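Local coordinates for effector EagT6 (Pseudomonas aeruginosa, PDB 1TU1), which is essential for delivery of the toxin Tse6 to target cells, acting as a homodimer that promotes loading of Tse6 onto VgrG1a, at the interface of chains A and B. Numbering follows the deposited sequence. Chains: chain A/B, hypothetical protein PA0094.

The interface of chains A and B. Residues chain A 6, 8-11, 13; chain B 7, 21, 25, 42, 44, 114.
The tip of the N-terminal beta-hairpin of chain A (strands 3-7 and 11-16 and their turn) lies against strands 3-7, 25-29, 38-45 and 113-120 of chain B in the two-fold homodimer interface of this DcrB-family protein. A:Glu10 and B:Arg44 form a salt bridge. B:Arg44 grips the carboxylate side-on, B:Arg44 NH2 reaching A:Glu10 OE1 at 3.0 Å and B:Arg44 NE reaching A:Glu10 OE2 at 3.0 Å. The NE bond is nearly straight and lies in the guanidinium plane, yet it meets OE2 from above the carboxylate plane; OE1 is met on its syn side. The carboxylate and guanidinium planes are 61° apart. A bend at chi2 (90°) turns the A:Glu10 carboxylate towards B:Arg44. Water 1 links OE2 to OD2 of B:Asp21, bridging two acidic groups that would otherwise probably repel each other. Beside this pair, A:Leu8 points CD1 at CG2 of B:Ile42 (4.0 Å) and also rests near B:Arg44 NH2, while B:Leu114 sets one methyl against A:Ala11 CB and the other against A:Glu10 CB. A:Tyr6, with CG anti to the backbone N (chi1 -177°), extends its phenol hydroxyl OH to the amide oxygen OD1 of B:Asn25 at 3.1 Å; OD1 sits at the ring edge, with the amide nearly perpendicular to the ring. B:Arg7, at the end of chain B strand 3-7, meets the chain A turn, its NH2 donating to A:Leu8 O, the backbone carbonyl, at 2.8 Å, a strongly bent bond well outside the guanidinium plane. B:Arg7 N reaches the imidazole ND1 of A:His9 at 3.3 Å, tilted from the ring plane, and water 2 joins A:His9 N to B:Arg7 O.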
ATOM      1  N   TYR A   6      13.610  -1.570  -3.711  1.00 27.29           N
ATOM      2  CA  TYR A   6      12.178  -1.365  -3.837  1.00 24.56           C
ATOM      3  C   TYR A   6      11.874   0.139  -3.863  1.00 24.60           C
ATOM      4  O   TYR A   6      12.324   0.890  -3.005  1.00 22.03           O
ATOM      5  CB  TYR A   6      11.478  -2.012  -2.655  1.00 24.32           C
ATOM      6  CG  TYR A   6       9.992  -1.906  -2.736  1.00 22.32           C
ATOM      7  CD1 TYR A   6       9.253  -2.828  -3.470  1.00 19.82           C
ATOM      8  CD2 TYR A   6       9.302  -0.865  -2.080  1.00 21.56           C
ATOM      9  CE1 TYR A   6       7.881  -2.723  -3.560  1.00 18.22           C
ATOM     10  CE2 TYR A   6       7.930  -0.772  -2.157  1.00 19.82           C
ATOM     11  CZ  TYR A   6       7.222  -1.689  -2.910  1.00 19.76           C
ATOM     12  OH  TYR A   6       5.850  -1.590  -2.991  1.00 18.54           O
ATOM     13  N   LEU A   8       9.311   3.334  -3.780  1.00 22.45           N
ATOM     14  CA  LEU A   8       8.041   3.975  -3.464  1.00 21.82           C
ATOM     15  C   LEU A   8       8.145   5.486  -3.745  1.00 22.06           C
ATOM     16  O   LEU A   8       9.182   5.981  -4.179  1.00 22.03           O
ATOM     17  CB  LEU A   8       7.598   3.678  -2.032  1.00 21.22           C
ATOM     18  CG  LEU A   8       8.543   3.933  -0.859  1.00 20.50           C
ATOM     19  CD1 LEU A   8       7.753   4.236   0.395  1.00 20.71           C
ATOM     20  CD2 LEU A   8       9.463   2.754  -0.613  1.00 22.13           C
ATOM     21  N   HIS A   9       7.040   6.187  -3.599  1.00 22.67           N
ATOM     22  CA  HIS A   9       6.954   7.579  -4.038  1.00 23.35           C
ATOM     23  C   HIS A   9       7.869   8.473  -3.200  1.00 23.34           C
ATOM     24  O   HIS A   9       8.477   9.403  -3.736  1.00 24.02           O
ATOM     25  CB  HIS A   9       5.503   8.060  -3.980  1.00 23.36           C
ATOM     26  CG  HIS A   9       5.301   9.455  -4.500  1.00 25.73           C
ATOM     27  ND1 HIS A   9       5.665   9.834  -5.774  1.00 28.48           N
ATOM     28  CD2 HIS A   9       4.742  10.549  -3.924  1.00 28.88           C
ATOM     29  CE1 HIS A   9       5.364  11.114  -5.952  1.00 32.14           C
ATOM     30  NE2 HIS A   9       4.808  11.572  -4.842  1.00 30.52           N
ATOM     31  N   GLU A  10       8.044   8.100  -1.939  1.00 22.62           N
ATOM     32  CA  GLU A  10       8.725   8.909  -0.933  1.00 23.00           C
ATOM     33  C   GLU A  10      10.130   8.462  -0.615  1.00 23.46           C
ATOM     34  O   GLU A  10      10.849   9.174   0.096  1.00 23.32           O
ATOM     35  CB  GLU A  10       7.914   8.879   0.361  1.00 22.64           C
ATOM     36  CG  GLU A  10       6.499   9.398   0.173  1.00 22.71           C
ATOM     37  CD  GLU A  10       5.506   8.304  -0.193  1.00 24.55           C
ATOM     38  OE1 GLU A  10       5.946   7.173  -0.558  1.00 20.75           O
ATOM     39  OE2 GLU A  10       4.297   8.587  -0.133  1.00 24.28           O
ATOM     40  N   ALA A  11      10.535   7.302  -1.139  1.00 23.42           N
ATOM     41  CA  ALA A  11      11.811   6.710  -0.766  1.00 23.07           C
ATOM     42  C   ALA A  11      12.149   5.456  -1.591  1.00 23.26           C
ATOM     43  O   ALA A  11      11.318   4.953  -2.338  1.00 22.54           O
ATOM     44  CB  ALA A  11      11.764   6.319   0.703  1.00 23.65           C
ATOM     45  N   LEU A  13      14.271   1.606  -0.734  1.00 22.15           N
ATOM     46  CA  LEU A  13      14.968   0.784   0.248  1.00 22.35           C
ATOM     47  C   LEU A  13      15.173  -0.617  -0.290  1.00 22.78           C
ATOM     48  O   LEU A  13      14.483  -1.026  -1.216  1.00 22.20           O
ATOM     49  CB  LEU A  13      14.229   0.732   1.576  1.00 22.30           C
ATOM     50  CG  LEU A  13      12.971  -0.147   1.724  1.00 23.34           C
ATOM     51  CD1 LEU A  13      12.583  -0.221   3.175  1.00 23.94           C
ATOM     52  CD2 LEU A  13      11.840   0.412   0.878  1.00 24.56           C
TER
ATOM     53  N   ARG B   7       5.155   7.781  -8.242  1.00 25.65           N
ATOM     54  CA  ARG B   7       6.057   6.667  -8.444  1.00 26.37           C
ATOM     55  C   ARG B   7       5.690   5.492  -7.520  1.00 24.53           C
ATOM     56  O   ARG B   7       5.473   5.649  -6.299  1.00 23.77           O
ATOM     57  CB  ARG B   7       7.490   7.155  -8.189  0.56 26.92           C
ATOM     58  CG  ARG B   7       8.582   6.134  -8.368  0.56 29.88           C
ATOM     59  CD  ARG B   7       9.997   6.733  -8.242  0.56 34.17           C
ATOM     60  NE  ARG B   7      10.384   6.870  -6.837  0.56 38.19           N
ATOM     61  CZ  ARG B   7      11.533   6.455  -6.295  0.56 40.60           C
ATOM     62  NH1 ARG B   7      12.474   5.867  -7.028  0.56 43.22           N
ATOM     63  NH2 ARG B   7      11.737   6.629  -4.997  0.56 39.62           N
ATOM     64  N   ASP B  21      -4.226  10.657  -1.032  1.00 24.12           N
ATOM     65  CA  ASP B  21      -3.343   9.489  -1.026  1.00 23.04           C
ATOM     66  C   ASP B  21      -3.384   8.825   0.345  1.00 22.35           C
ATOM     67  O   ASP B  21      -3.132   9.470   1.342  1.00 22.43           O
ATOM     68  CB  ASP B  21      -1.937   9.971  -1.379  1.00 23.02           C
ATOM     69  CG  ASP B  21      -0.889   8.869  -1.348  1.00 22.89           C
ATOM     70  OD1 ASP B  21      -1.238   7.663  -1.348  1.00 19.96           O
ATOM     71  OD2 ASP B  21       0.328   9.149  -1.302  1.00 24.09           O
ATOM     72  N   ASN B  25       2.470   0.433   2.038  1.00 18.59           N
ATOM     73  CA  ASN B  25       3.303  -0.706   1.652  1.00 18.86           C
ATOM     74  C   ASN B  25       3.324  -1.719   2.785  1.00 19.34           C
ATOM     75  O   ASN B  25       3.417  -1.351   3.979  1.00 18.25           O
ATOM     76  CB  ASN B  25       4.697  -0.261   1.246  1.00 18.03           C
ATOM     77  CG  ASN B  25       4.675   0.757   0.128  1.00 20.59           C
ATOM     78  OD1 ASN B  25       4.588   0.426  -1.076  1.00 23.41           O
ATOM     79  ND2 ASN B  25       4.731   2.015   0.511  1.00 15.74           N
ATOM     80  N   ILE B  42       4.887   0.347   5.675  1.00 18.57           N
ATOM     81  CA  ILE B  42       5.257   1.736   5.465  1.00 19.25           C
ATOM     82  C   ILE B  42       3.968   2.492   5.237  1.00 19.36           C
ATOM     83  O   ILE B  42       3.209   2.187   4.295  1.00 19.94           O
ATOM     84  CB  ILE B  42       6.173   1.925   4.255  1.00 19.12           C
ATOM     85  CG1 ILE B  42       7.375   0.970   4.302  1.00 19.11           C
ATOM     86  CG2 ILE B  42       6.621   3.405   4.122  1.00 21.18           C
ATOM     87  CD1 ILE B  42       8.268   1.085   3.062  1.00 22.18           C
ATOM     88  N   ARG B  44       1.881   6.629   5.752  1.00 20.64           N
ATOM     89  CA  ARG B  44       2.108   8.075   5.631  1.00 21.28           C
ATOM     90  C   ARG B  44       1.164   8.786   6.581  1.00 21.91           C
ATOM     91  O   ARG B  44       0.033   8.361   6.744  1.00 21.27           O
ATOM     92  CB  ARG B  44       1.800   8.562   4.224  1.00 21.49           C
ATOM     93  CG  ARG B  44       2.794   8.102   3.160  1.00 22.03           C
ATOM     94  CD  ARG B  44       2.498   6.664   2.700  1.00 22.15           C
ATOM     95  NE  ARG B  44       3.248   6.299   1.511  1.00 22.91           N
ATOM     96  CZ  ARG B  44       3.529   5.046   1.165  1.00 21.77           C
ATOM     97  NH1 ARG B  44       3.120   4.019   1.910  1.00 21.74           N
ATOM     98  NH2 ARG B  44       4.242   4.839   0.085  1.00 21.13           N
ATOM     99  N   LEU B 114       6.759   9.827   6.984  1.00 19.65           N
ATOM    100  CA  LEU B 114       6.853   8.431   6.534  1.00 20.32           C
ATOM    101  C   LEU B 114       7.088   7.584   7.764  1.00 20.39           C
ATOM    102  O   LEU B 114       8.021   7.835   8.523  1.00 20.99           O
ATOM    103  CB  LEU B 114       7.974   8.297   5.503  1.00 21.08           C
ATOM    104  CG  LEU B 114       8.062   7.015   4.647  1.00 24.28           C
ATOM    105  CD1 LEU B 114       6.865   6.955   3.716  1.00 27.02           C
ATOM    106  CD2 LEU B 114       9.373   7.007   3.838  1.00 25.82           C
TER
HETATM  107  O   HOH W   1       2.209   7.386  -1.337  1.00 18.95           O
HETATM  108  O   HOH W   2       4.517   4.852  -3.935  1.00 19.69           O